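Local coordinates for 2-hydroxyethylphosphonate dioxygenase (Streptomyces viridochromogenes, PDB 4YAR), which catalyses the iron- and oxygen-dependent conversion of 2-hydroxyethylphosphonate to hydroxymethylphosphonate and formate, a step in the biosynthesis of the antibiotic bialaphos, at residues Y99-P104 with P110-I115; E251-P256 with G280-F285; Q21-A26 with D31-L36. The protein carries 1 engineered substitution. All blocks are in the same frame, centred on the assembly; numbering follows the deposited sequence.

Contact 1. Residues Y99-P104 with P110-I115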
ATOM      1  N   TYR A  99      -0.877  -6.595 -19.308  1.00 18.49           N
ATOM      2  CA  TYR A  99      -1.937  -7.436 -18.833  1.00 17.29           C
ATOM      3  C   TYR A  99      -2.245  -7.049 -17.380  1.00 20.47           C
ATOM      4  O   TYR A  99      -1.335  -6.649 -16.629  1.00 20.17           O
ATOM      5  CB  TYR A  99      -1.538  -8.868 -18.872  1.00 16.13           C
ATOM      6  CG  TYR A  99      -0.905  -9.362 -20.168  1.00 18.06           C
ATOM      7  CD1 TYR A  99       0.429  -9.122 -20.470  1.00 19.32           C
ATOM      8  CD2 TYR A  99      -1.606 -10.154 -21.051  1.00 19.06           C
ATOM      9  CE1 TYR A  99       1.020  -9.581 -21.680  1.00 19.24           C
ATOM     10  CE2 TYR A  99      -1.002 -10.643 -22.225  1.00 20.92           C
ATOM     11  CZ  TYR A  99       0.310 -10.348 -22.545  1.00 20.16           C
ATOM     12  OH  TYR A  99       0.901 -10.835 -23.723  1.00 21.57           O
ATOM     13  N   THR A 100      -3.527  -7.150 -17.021  1.00 20.27           N
ATOM     14  CA  THR A 100      -4.007  -6.842 -15.659  1.00 18.14           C
ATOM     15  C   THR A 100      -4.363  -8.125 -14.906  1.00 17.09           C
ATOM     16  O   THR A 100      -4.993  -9.019 -15.422  1.00 18.07           O
ATOM     17  CB  THR A 100      -5.166  -5.837 -15.618  1.00 21.28           C
ATOM     18  OG1 THR A 100      -6.164  -6.253 -16.514  1.00 19.21           O
ATOM     19  CG2 THR A 100      -4.738  -4.412 -15.998  1.00 22.77           C
ATOM     20  N   LEU A 101      -3.828  -8.240 -13.681  1.00 18.05           N
ATOM     21  CA  LEU A 101      -4.256  -9.285 -12.749  1.00 17.26           C
ATOM     22  C   LEU A 101      -5.511  -8.915 -11.955  1.00 16.55           C
ATOM     23  O   LEU A 101      -6.055  -7.778 -11.981  1.00 18.14           O
ATOM     24  CB  LEU A 101      -3.097  -9.589 -11.791  1.00 19.94           C
ATOM     25  CG  LEU A 101      -1.767  -9.925 -12.475  1.00 19.38           C
ATOM     26  CD1 LEU A 101      -0.699 -10.317 -11.452  1.00 21.55           C
ATOM     27  CD2 LEU A 101      -1.907 -11.061 -13.487  1.00 21.54           C
ATOM     28  N   ALA A 102      -6.005  -9.899 -11.194  1.00 15.79           N
ATOM     29  CA  ALA A 102      -7.193  -9.692 -10.417  1.00 16.67           C
ATOM     30  C   ALA A 102      -7.166  -8.522  -9.452  1.00 16.70           C
ATOM     31  O   ALA A 102      -6.204  -8.317  -8.695  1.00 16.18           O
ATOM     32  CB  ALA A 102      -7.534 -10.943  -9.664  1.00 16.93           C
ATOM     33  N   ALA A 103      -8.279  -7.807  -9.422  1.00 18.22           N
ATOM     34  CA  ALA A 103      -8.469  -6.721  -8.498  1.00 17.57           C
ATOM     35  C   ALA A 103      -9.942  -6.386  -8.333  1.00 20.90           C
ATOM     36  O   ALA A 103     -10.693  -6.563  -9.337  1.00 19.58           O
ATOM     37  CB  ALA A 103      -7.716  -5.526  -8.995  1.00 18.25           C
ATOM     38  N   PRO A 104     -10.361  -5.874  -7.142  1.00 21.56           N
ATOM     39  CA  PRO A 104     -11.746  -5.401  -7.073  1.00 21.21           C
ATOM     40  C   PRO A 104     -12.059  -4.345  -8.154  1.00 24.39           C
ATOM     41  O   PRO A 104     -11.172  -3.610  -8.590  1.00 24.91           O
ATOM     42  CB  PRO A 104     -11.852  -4.771  -5.672  1.00 22.08           C
ATOM     43  CG  PRO A 104     -10.730  -5.366  -4.863  1.00 23.24           C
ATOM     44  CD  PRO A 104      -9.641  -5.700  -5.861  1.00 21.09           C
ATOM     45  N   PRO A 110      -2.712  -4.986 -10.427  1.00 23.63           N
ATOM     46  CA  PRO A 110      -1.304  -5.376 -10.688  1.00 22.52           C
ATOM     47  C   PRO A 110      -1.096  -5.633 -12.183  1.00 22.14           C
ATOM     48  O   PRO A 110      -2.042  -5.981 -12.875  1.00 23.63           O
ATOM     49  CB  PRO A 110      -1.150  -6.693  -9.938  1.00 22.98           C
ATOM     50  CG  PRO A 110      -2.170  -6.652  -8.861  1.00 23.75           C
ATOM     51  CD  PRO A 110      -3.346  -5.872  -9.432  1.00 21.68           C
ATOM     52  N   VAL A 111       0.096  -5.354 -12.691  1.00 21.63           N
ATOM     53  CA  VAL A 111       0.336  -5.397 -14.139  1.00 23.26           C
ATOM     54  C   VAL A 111       1.432  -6.393 -14.465  1.00 21.45           C
ATOM     55  O   VAL A 111       2.444  -6.455 -13.787  1.00 18.96           O
ATOM     56  CB  VAL A 111       0.787  -4.021 -14.690  1.00 31.80           C
ATOM     57  CG1 VAL A 111       1.089  -4.110 -16.197  1.00 33.76           C
ATOM     58  CG2 VAL A 111      -0.295  -2.976 -14.493  1.00 32.92           C
ATOM     59  N   VAL A 112       1.205  -7.202 -15.490  1.00 20.00           N
ATOM     60  CA  VAL A 112       2.240  -7.989 -16.102  1.00 17.25           C
ATOM     61  C   VAL A 112       2.610  -7.368 -17.421  1.00 17.60           C
ATOM     62  O   VAL A 112       1.696  -6.970 -18.198  1.00 18.74           O
ATOM     63  CB  VAL A 112       1.802  -9.442 -16.268  1.00 18.11           C
ATOM     64  CG1 VAL A 112       2.770 -10.228 -17.116  1.00 18.00           C
ATOM     65  CG2 VAL A 112       1.509 -10.149 -14.923  1.00 18.80           C
ATOM     66  N   LEU A 113       3.914  -7.221 -17.664  1.00 17.40           N
ATOM     67  CA  LEU A 113       4.420  -6.731 -18.944  1.00 18.65           C
ATOM     68  C   LEU A 113       5.280  -7.723 -19.708  1.00 19.31           C
ATOM     69  O   LEU A 113       6.187  -8.388 -19.165  1.00 20.71           O
ATOM     70  CB  LEU A 113       5.187  -5.438 -18.846  1.00 19.80           C
ATOM     71  CG  LEU A 113       4.610  -4.215 -18.196  1.00 25.95           C
ATOM     72  CD1 LEU A 113       4.392  -4.514 -16.741  1.00 31.46           C
ATOM     73  CD2 LEU A 113       5.534  -3.019 -18.342  1.00 29.46           C
ATOM     74  N   ASP A 114       4.981  -7.844 -20.978  1.00 20.20           N
ATOM     75  CA  ASP A 114       5.928  -8.404 -21.938  1.00 20.07           C
ATOM     76  C   ASP A 114       6.957  -7.280 -22.241  1.00 19.58           C
ATOM     77  O   ASP A 114       6.563  -6.160 -22.543  1.00 18.77           O
ATOM     78  CB  ASP A 114       5.256  -8.727 -23.259  1.00 21.19           C
ATOM     79  CG  ASP A 114       4.414  -9.993 -23.274  1.00 22.34           C
ATOM     80  OD1 ASP A 114       4.738 -10.973 -22.710  1.00 22.18           O
ATOM     81  OD2 ASP A 114       3.373 -10.029 -24.009  1.00 21.43           O
ATOM     82  N   ILE A 115       8.251  -7.591 -22.133  1.00 17.47           N
ATOM     83  CA  ILE A 115       9.336  -6.663 -22.428  1.00 16.53           C
ATOM     84  C   ILE A 115       9.778  -6.884 -23.873  1.00 16.48           C
ATOM     85  O   ILE A 115      10.304  -7.970 -24.239  1.00 16.44           O
ATOM     86  CB  ILE A 115      10.519  -6.949 -21.482  1.00 16.93           C
ATOM     87  CG1 ILE A 115      10.050  -6.876 -20.019  1.00 16.71           C
ATOM     88  CG2 ILE A 115      11.633  -5.953 -21.730  1.00 17.23           C
ATOM     89  CD1 ILE A 115       9.324  -5.611 -19.581  1.00 16.83           C
TER
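Tyr99 and Asp114 make the shortest polar contact between these two antiparallel strands: the phenol OH donates to Asp114 OD2 across 2.6 Å. It meets the carboxylate on the syn side but 32° out of its plane; the acid lies at the ring's edge, its plane turned 88° from that of the ring. With CG beside its own backbone N (chi1 -48°), Tyr99 carries its ring along the neighbouring strand, reaching two residues past its partner Val112. Asn97 gives OD2 a second donor.

The backbone bonds follow. Tyr99 and Val112 form a hydrogen-bonded pair, with Tyr99 N to Val112 O and Val112 N to Tyr99 O both 2.8 Å. Thr100 and Val111 are the non-hydrogen-bonded pair beside it, where Val111 CA lies 3.2 Å from Tyr99 O in a CA-H...O contact. Past the end of strand 93-100, Leu101 N still reaches Pro110 O at 3.0 Å; proline has no N-H to return the bond, but its carbonyl oxygen still accepts.

Apolar packing lies on the face shared by Tyr99 and Val112. Leu101 CD2 touches Val112 CG2 at 3.8 Å, while Leu101 CB rests 4.0 Å from Pro110 CB, and Met81 of helix 78-82 packs on Tyr99, Leu101 and Val112. On the other face Val111 lies close to Tyr98 and Ser196, which bind substrate in this enzyme.

The Tyr99-Val112 pairing is thus backed by a short phenol-carboxylate bond, probably charge-assisted, on one side and by Leu101-Pro110 on the other; two donors probably stabilise Asp114 as the carboxylate.

Contact 2. Residues E251-P256 with G280-F285; sequences EAAGVP and GRALGF
Leu283 reaches Ala252 because its first torsion (chi1 -65°) sets CG beside the backbone N, anti to the carbonyl carbon, and an unusual second torsion (chi2 -134°) then swings one methyl toward the neighbouring helix. That methyl, CD2, ends 3.9 Å from Ala252 CB. The alanines need no torsion at all: their methyls are placed by the backbone alone. Ala282 CB comes up against Ala253, lying 3.8 Å from Ala253 CB and equally near Ala253 CA.

Small residues suit this place, since the chains approach until the CA atoms of Ala253 and Ala282 are 5.3 Å apart. The contact is purely van der Waals and modest in extent, and it lies at the protein surface. Beyond the two segments, Ala253 and Val255 pack on Leu279 of helix 270-283, while Leu283 also touches Leu239 of helix 231-241.

Both helices end here, each at a glycine whose positive phi is easily adopted without a CB; at Gly284 a CB would also jam against the preceding carbonyl O. Gly254 closes helix 246-253 in a Schellman motif, and the chain turns at once toward Pro256, the N-cap of the next helix. At the end of helix 270-283, Gly280 O takes two donors, Gly284 N at 2.9 Å and Phe285 N at 3.0 Å. The returning chain lays the Phe285 ring under Gly280, whose CA sits 3.6 Å above the ring plane over its centre; glycine has no side chain to crowd Phe285 O. Arg242 in turn holds the carbonyl oxygens of Leu283 and Gly284.

Helix 246-253, a tight glycine turn and helix 257-265 correspond to a probable helix-turn-helix. Packing of its first helix against a later one is consistent with the compact helical bundle of a cro/C1-type domain.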
ATOM      1  N   GLU A 251      10.947  22.992  31.043  1.00 25.01           N
ATOM      2  CA  GLU A 251      10.265  23.280  32.317  1.00 28.64           C
ATOM      3  C   GLU A 251       8.955  22.546  32.652  1.00 27.48           C
ATOM      4  O   GLU A 251       8.786  22.089  33.757  1.00 31.77           O
ATOM      5  CB  GLU A 251       9.946  24.753  32.351  1.00 32.51           C
ATOM      6  CG  GLU A 251      11.133  25.559  32.738  1.00 42.09           C
ATOM      7  CD  GLU A 251      10.827  26.415  33.946  1.00 49.70           C
ATOM      8  OE1 GLU A 251       9.841  26.106  34.673  1.00 57.16           O
ATOM      9  OE2 GLU A 251      11.583  27.376  34.165  1.00 55.08           O
ATOM     10  N   ALA A 252       8.002  22.487  31.719  1.00 25.01           N
ATOM     11  CA  ALA A 252       6.772  21.799  31.948  1.00 27.45           C
ATOM     12  C   ALA A 252       7.025  20.333  32.188  1.00 26.99           C
ATOM     13  O   ALA A 252       6.255  19.699  32.907  1.00 29.86           O
ATOM     14  CB  ALA A 252       5.819  21.957  30.756  1.00 27.45           C
ATOM     15  N   ALA A 253       8.047  19.780  31.570  1.00 23.62           N
ATOM     16  CA  ALA A 253       8.253  18.325  31.682  1.00 24.87           C
ATOM     17  C   ALA A 253       9.183  17.929  32.828  1.00 29.34           C
ATOM     18  O   ALA A 253       9.369  16.729  33.110  1.00 28.66           O
ATOM     19  CB  ALA A 253       8.820  17.799  30.384  1.00 26.38           C
ATOM     20  N   GLY A 254       9.755  18.929  33.486  1.00 31.71           N
ATOM     21  CA  GLY A 254      10.797  18.714  34.515  1.00 29.30           C
ATOM     22  C   GLY A 254      12.149  18.292  33.996  1.00 31.05           C
ATOM     23  O   GLY A 254      12.887  17.667  34.742  1.00 34.78           O
ATOM     24  N   VAL A 255      12.520  18.685  32.770  1.00 24.99           N
ATOM     25  CA  VAL A 255      13.723  18.226  32.087  1.00 26.36           C
ATOM     26  C   VAL A 255      14.702  19.320  31.959  1.00 28.84           C
ATOM     27  O   VAL A 255      14.341  20.417  31.497  1.00 28.00           O
ATOM     28  CB  VAL A 255      13.389  17.651  30.677  1.00 27.27           C
ATOM     29  CG1 VAL A 255      14.634  17.436  29.802  1.00 27.64           C
ATOM     30  CG2 VAL A 255      12.578  16.377  30.825  1.00 25.60           C
ATOM     31  N   PRO A 256      15.970  19.062  32.366  1.00 29.84           N
ATOM     32  CA  PRO A 256      16.960  20.092  32.193  1.00 29.27           C
ATOM     33  C   PRO A 256      17.239  20.411  30.765  1.00 30.10           C
ATOM     34  O   PRO A 256      17.316  19.525  29.916  1.00 27.08           O
ATOM     35  CB  PRO A 256      18.240  19.520  32.888  1.00 31.79           C
ATOM     36  CG  PRO A 256      17.733  18.481  33.808  1.00 33.22           C
ATOM     37  CD  PRO A 256      16.507  17.920  33.143  1.00 32.89           C
ATOM     38  N   GLY A 280       6.857  14.137  25.692  1.00 17.50           N
ATOM     39  CA  GLY A 280       5.575  13.807  25.047  1.00 17.64           C
ATOM     40  C   GLY A 280       4.439  13.626  26.011  1.00 16.06           C
ATOM     41  O   GLY A 280       3.291  14.014  25.721  1.00 17.83           O
ATOM     42  N   ARG A 281       4.705  12.962  27.109  1.00 19.97           N
ATOM     43  CA  ARG A 281       3.663  12.759  28.164  1.00 23.27           C
ATOM     44  C   ARG A 281       3.193  14.102  28.666  1.00 23.78           C
ATOM     45  O   ARG A 281       1.992  14.332  28.841  1.00 23.01           O
ATOM     46  CB  ARG A 281       4.210  12.006  29.423  1.00 29.22           C
ATOM     47  CG  ARG A 281       4.407  10.514  29.254  1.00 41.85           C
ATOM     48  CD  ARG A 281       4.492   9.783  30.610  1.00 51.69           C
ATOM     49  NE  ARG A 281       5.076   8.449  30.445  1.00 56.85           N
ATOM     50  CZ  ARG A 281       6.376   8.141  30.510  1.00 59.85           C
ATOM     51  NH1 ARG A 281       7.306   9.062  30.764  1.00 58.21           N
ATOM     52  NH2 ARG A 281       6.748   6.876  30.324  1.00 62.77           N
ATOM     53  N   ALA A 282       4.148  15.006  28.903  1.00 23.73           N
ATOM     54  CA  ALA A 282       3.829  16.287  29.532  1.00 22.51           C
ATOM     55  C   ALA A 282       3.076  17.217  28.622  1.00 22.97           C
ATOM     56  O   ALA A 282       2.212  17.943  29.098  1.00 21.06           O
ATOM     57  CB  ALA A 282       5.087  16.970  30.005  1.00 22.82           C
ATOM     58  N   LEU A 283       3.438  17.236  27.344  1.00 21.61           N
ATOM     59  CA  LEU A 283       2.871  18.159  26.321  1.00 24.89           C
ATOM     60  C   LEU A 283       1.786  17.609  25.419  1.00 23.78           C
ATOM     61  O   LEU A 283       1.103  18.358  24.670  1.00 21.83           O
ATOM     62  CB  LEU A 283       4.011  18.676  25.449  1.00 26.52           C
ATOM     63  CG  LEU A 283       5.085  19.560  26.115  1.00 32.65           C
ATOM     64  CD1 LEU A 283       5.294  20.744  25.168  1.00 36.36           C
ATOM     65  CD2 LEU A 283       4.713  20.141  27.459  1.00 32.65           C
ATOM     66  N   GLY A 284       1.581  16.292  25.486  1.00 21.99           N
ATOM     67  CA  GLY A 284       0.486  15.691  24.739  1.00 20.59           C
ATOM     68  C   GLY A 284       0.863  15.326  23.304  1.00 18.50           C
ATOM     69  O   GLY A 284       0.088  15.598  22.376  1.00 18.33           O
ATOM     70  N   PHE A 285       2.029  14.730  23.092  1.00 16.46           N
ATOM     71  CA  PHE A 285       2.392  14.204  21.791  1.00 18.65           C
ATOM     72  C   PHE A 285       3.039  12.824  21.874  1.00 18.41           C
ATOM     73  O   PHE A 285       3.442  12.387  22.950  1.00 18.17           O
ATOM     74  CB  PHE A 285       3.278  15.210  20.975  1.00 18.76           C
ATOM     75  CG  PHE A 285       4.635  15.435  21.522  1.00 18.87           C
ATOM     76  CD1 PHE A 285       5.668  14.548  21.267  1.00 19.59           C
ATOM     77  CD2 PHE A 285       4.936  16.626  22.207  1.00 21.22           C
ATOM     78  CE1 PHE A 285       6.935  14.776  21.768  1.00 22.17           C
ATOM     79  CE2 PHE A 285       6.206  16.847  22.681  1.00 20.68           C
ATOM     80  CZ  PHE A 285       7.194  15.939  22.487  1.00 21.61           C
TER

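Contact 3. Residues Q21-A26 with D31-L36; sequences QTADLA and DDLRRL. With CD (cadmium ion), chain F.
The CA atoms of Ala23 and Leu33, 6.6 Å apart, are the nearest pair between the two segments, which lie on short consecutive helices, 19-26 and 30-36. The joining side chain is Leu33, whose CG stands anti to the backbone N (chi1 -173°) and sends the CD2 methyl across the gap. CD2 lies 3.7 Å from Thr22 CG2, the two side chains meeting at about a right angle, and also 3.7 Å from Ala23 N. Alanine suits its place because its short methyl lets the leucine come right down to the backbone. Thr22 presents its methyl to the leucine, while its hydroxyl bonds to the carbonyl oxygen of Thr18 one helical turn back. Leu52 of helix 49-55 touches both Thr22 and Leu33, and Leu8 and Met12 bring helix 5-15 into the same core.

Away from this seam, Asp32 binds a cadmium ion through both oxygens, OD1 at 2.3 Å and OD2 at 2.5 Å, with waters as further ligands. One of these waters donates to Asp31 OD1. Arg35, one turn along, grips Asp32 OD1 end-on with NH2 (3.1 Å) and NH1, in a salt bridge that probably offsets some of the carboxylate's charge. Glu43 is a second salt-bridge partner of Arg35.

Nearby Lys16 binds substrate in a site shared between dimer partners. Two short helices joined by a tight turn and packed through Leu33 are consistent with the helix-turn-helix of a cro/C1-type domain; a role in DNA binding is possible, as in related domains.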
ATOM      1  N   GLN A  21     -35.194  15.683  13.264  1.00 28.00           N
ATOM      2  CA  GLN A  21     -34.859  16.982  12.768  1.00 29.18           C
ATOM      3  C   GLN A  21     -34.257  16.850  11.419  1.00 25.43           C
ATOM      4  O   GLN A  21     -34.469  17.706  10.573  1.00 29.81           O
ATOM      5  CB  GLN A  21     -33.835  17.703  13.668  1.00 31.26           C
ATOM      6  CG  GLN A  21     -34.393  18.283  14.949  1.00 34.29           C
ATOM      7  CD  GLN A  21     -33.324  18.712  15.951  1.00 39.25           C
ATOM      8  OE1 GLN A  21     -32.294  18.068  16.099  1.00 37.75           O
ATOM      9  NE2 GLN A  21     -33.622  19.763  16.708  1.00 43.50           N
ATOM     10  N   THR A  22     -33.426  15.833  11.233  1.00 24.71           N
ATOM     11  CA  THR A  22     -32.766  15.604   9.935  1.00 24.10           C
ATOM     12  C   THR A  22     -33.871  15.350   8.855  1.00 25.83           C
ATOM     13  O   THR A  22     -33.860  15.935   7.787  1.00 24.71           O
ATOM     14  CB  THR A  22     -31.704  14.487  10.050  1.00 25.86           C
ATOM     15  OG1 THR A  22     -30.661  14.924  10.982  1.00 23.09           O
ATOM     16  CG2 THR A  22     -31.070  14.212   8.733  1.00 24.51           C
ATOM     17  N   ALA A  23     -34.831  14.500   9.204  1.00 30.29           N
ATOM     18  CA  ALA A  23     -35.912  14.144   8.262  1.00 31.78           C
ATOM     19  C   ALA A  23     -36.701  15.399   7.843  1.00 34.68           C
ATOM     20  O   ALA A  23     -36.971  15.607   6.631  1.00 34.56           O
ATOM     21  CB  ALA A  23     -36.802  13.073   8.875  1.00 31.34           C
ATOM     22  N   ASP A  24     -37.001  16.254   8.828  1.00 34.58           N
ATOM     23  CA  ASP A  24     -37.815  17.439   8.610  1.00 35.02           C
ATOM     24  C   ASP A  24     -37.086  18.441   7.761  1.00 37.22           C
ATOM     25  O   ASP A  24     -37.612  18.975   6.779  1.00 39.07           O
ATOM     26  CB  ASP A  24     -38.285  18.045   9.942  1.00 37.49           C
ATOM     27  CG  ASP A  24     -39.450  17.240  10.583  1.00 42.56           C
ATOM     28  OD1 ASP A  24     -39.968  16.286   9.948  1.00 44.84           O
ATOM     29  OD2 ASP A  24     -39.858  17.558  11.715  1.00 42.33           O
ATOM     30  N   LEU A  25     -35.829  18.658   8.113  1.00 33.70           N
ATOM     31  CA  LEU A  25     -34.954  19.503   7.333  1.00 31.88           C
ATOM     32  C   LEU A  25     -34.789  19.058   5.892  1.00 29.58           C
ATOM     33  O   LEU A  25     -34.746  19.873   4.991  1.00 32.62           O
ATOM     34  CB  LEU A  25     -33.578  19.518   8.018  1.00 29.66           C
ATOM     35  CG  LEU A  25     -33.365  20.582   9.068  1.00 33.94           C
ATOM     36  CD1 LEU A  25     -31.929  20.440   9.614  1.00 33.65           C
ATOM     37  CD2 LEU A  25     -33.633  21.978   8.451  1.00 36.30           C
ATOM     38  N   ALA A  26     -34.710  17.753   5.678  1.00 30.42           N
ATOM     39  CA  ALA A  26     -34.456  17.198   4.368  1.00 31.82           C
ATOM     40  C   ALA A  26     -35.752  16.987   3.543  1.00 34.29           C
ATOM     41  O   ALA A  26     -35.686  16.701   2.346  1.00 34.22           O
ATOM     42  CB  ALA A  26     -33.753  15.874   4.528  1.00 35.16           C
ATOM     43  N   ASP A  31     -39.338   7.321   8.765  1.00 33.61           N
ATOM     44  CA  ASP A  31     -39.139   5.896   8.646  1.00 30.15           C
ATOM     45  C   ASP A  31     -38.077   5.560   7.648  1.00 31.30           C
ATOM     46  O   ASP A  31     -37.285   4.652   7.877  1.00 30.16           O
ATOM     47  CB  ASP A  31     -40.465   5.090   8.409  1.00 32.98           C
ATOM     48  CG  ASP A  31     -41.285   5.495   7.155  1.00 33.73           C
ATOM     49  OD1 ASP A  31     -40.861   6.276   6.284  1.00 33.57           O
ATOM     50  OD2 ASP A  31     -42.451   5.000   7.067  1.00 33.05           O
ATOM     51  N   ASP A  32     -38.022   6.311   6.551  1.00 25.27           N
ATOM     52  CA  ASP A  32     -36.951   6.123   5.586  1.00 28.46           C
ATOM     53  C   ASP A  32     -35.554   6.425   6.197  1.00 26.87           C
ATOM     54  O   ASP A  32     -34.585   5.677   6.015  1.00 29.35           O
ATOM     55  CB  ASP A  32     -37.176   6.984   4.352  1.00 25.66           C
ATOM     56  CG  ASP A  32     -38.215   6.408   3.378  1.00 24.00           C
ATOM     57  OD1 ASP A  32     -38.713   5.281   3.532  1.00 19.04           O
ATOM     58  OD2 ASP A  32     -38.483   7.156   2.427  1.00 29.43           O
ATOM     59  N   LEU A  33     -35.452   7.509   6.949  1.00 30.42           N
ATOM     60  CA  LEU A  33     -34.156   7.848   7.566  1.00 31.95           C
ATOM     61  C   LEU A  33     -33.733   6.848   8.641  1.00 31.77           C
ATOM     62  O   LEU A  33     -32.551   6.478   8.700  1.00 30.28           O
ATOM     63  CB  LEU A  33     -34.196   9.241   8.164  1.00 30.68           C
ATOM     64  CG  LEU A  33     -32.859   9.796   8.691  1.00 30.52           C
ATOM     65  CD1 LEU A  33     -31.782   9.875   7.632  1.00 30.14           C
ATOM     66  CD2 LEU A  33     -33.168  11.192   9.153  1.00 28.80           C
ATOM     67  N   ARG A  34     -34.677   6.387   9.466  1.00 33.07           N
ATOM     68  CA  ARG A  34     -34.390   5.345  10.467  1.00 34.75           C
ATOM     69  C   ARG A  34     -33.885   4.087   9.795  1.00 40.08           C
ATOM     70  O   ARG A  34     -32.948   3.439  10.297  1.00 41.82           O
ATOM     71  CB  ARG A  34     -35.618   5.048  11.334  1.00 39.53           C
ATOM     72  CG  ARG A  34     -36.013   6.218  12.239  1.00 44.60           C
ATOM     73  CD  ARG A  34     -36.978   5.820  13.355  1.00 50.20           C
ATOM     74  NE  ARG A  34     -36.523   4.573  13.988  1.00 59.46           N
ATOM     75  CZ  ARG A  34     -37.140   3.382  13.955  1.00 61.21           C
ATOM     76  NH1 ARG A  34     -38.335   3.205  13.370  1.00 59.26           N
ATOM     77  NH2 ARG A  34     -36.561   2.345  14.556  1.00 60.37           N
ATOM     78  N   ARG A  35     -34.440   3.770   8.626  1.00 42.11           N
ATOM     79  CA  ARG A  35     -33.985   2.602   7.864  1.00 44.59           C
ATOM     80  C   ARG A  35     -32.614   2.803   7.226  1.00 39.43           C
ATOM     81  O   ARG A  35     -31.779   1.895   7.251  1.00 39.91           O
ATOM     82  CB  ARG A  35     -35.023   2.203   6.807  1.00 48.03           C
ATOM     83  CG  ARG A  35     -35.128   0.701   6.610  1.00 54.04           C
ATOM     84  CD  ARG A  35     -36.232   0.300   5.645  1.00 52.34           C
ATOM     85  NE  ARG A  35     -36.167   1.115   4.441  1.00 56.10           N
ATOM     86  CZ  ARG A  35     -36.942   2.173   4.194  1.00 56.59           C
ATOM     87  NH1 ARG A  35     -37.902   2.527   5.059  1.00 60.81           N
ATOM     88  NH2 ARG A  35     -36.769   2.879   3.065  1.00 49.89           N
ATOM     89  N   LEU A  36     -32.375   3.987   6.668  1.00 37.89           N
ATOM     90  CA  LEU A  36     -31.069   4.348   6.160  1.00 37.34           C
ATOM     91  C   LEU A  36     -29.955   4.157   7.233  1.00 44.13           C
ATOM     92  O   LEU A  36     -28.776   3.938   6.896  1.00 40.79           O
ATOM     93  CB  LEU A  36     -31.082   5.769   5.643  1.00 36.33           C
ATOM     94  CG  LEU A  36     -31.899   6.013   4.364  1.00 37.90           C
ATOM     95  CD1 LEU A  36     -31.862   7.489   3.959  1.00 38.35           C
ATOM     96  CD2 LEU A  36     -31.399   5.124   3.241  1.00 39.36           C
TER
HETATM   97 CD    CD F 505     -40.343   5.583   1.909  1.00 24.62          CD
HETATM   98  O   HOH W   1     -41.603   6.137   3.730  1.00 27.07           O
HETATM   99  O   HOH W   2     -39.034   4.935   0.518  1.00 26.40           O
HETATM  100  O   HOH W   3     -39.830   7.404   1.625  1.00 43.77           O

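Along the chain the order is contact 3, contact 1, contact 2, each closing before the next begins. Contact 3 lies in the first cro/C1-type domain and contact 2 in the second, whereas contact 1 is a hairpin in the six-stranded antiparallel sheet. Centre to centre, contact 1 is about 45 Å from contact 3 and about 51 Å from contact 2, while the two helical contacts are about 48 Å apart; none touches another. Contacts 1 and 2 fall on opposite sides of the chain's centre. The enzyme thus combines strand-built domains, with substrate-binding residues near contact 1, and two separate helical domains, the first of which contributes Lys16 to a substrate site shared across the dimer.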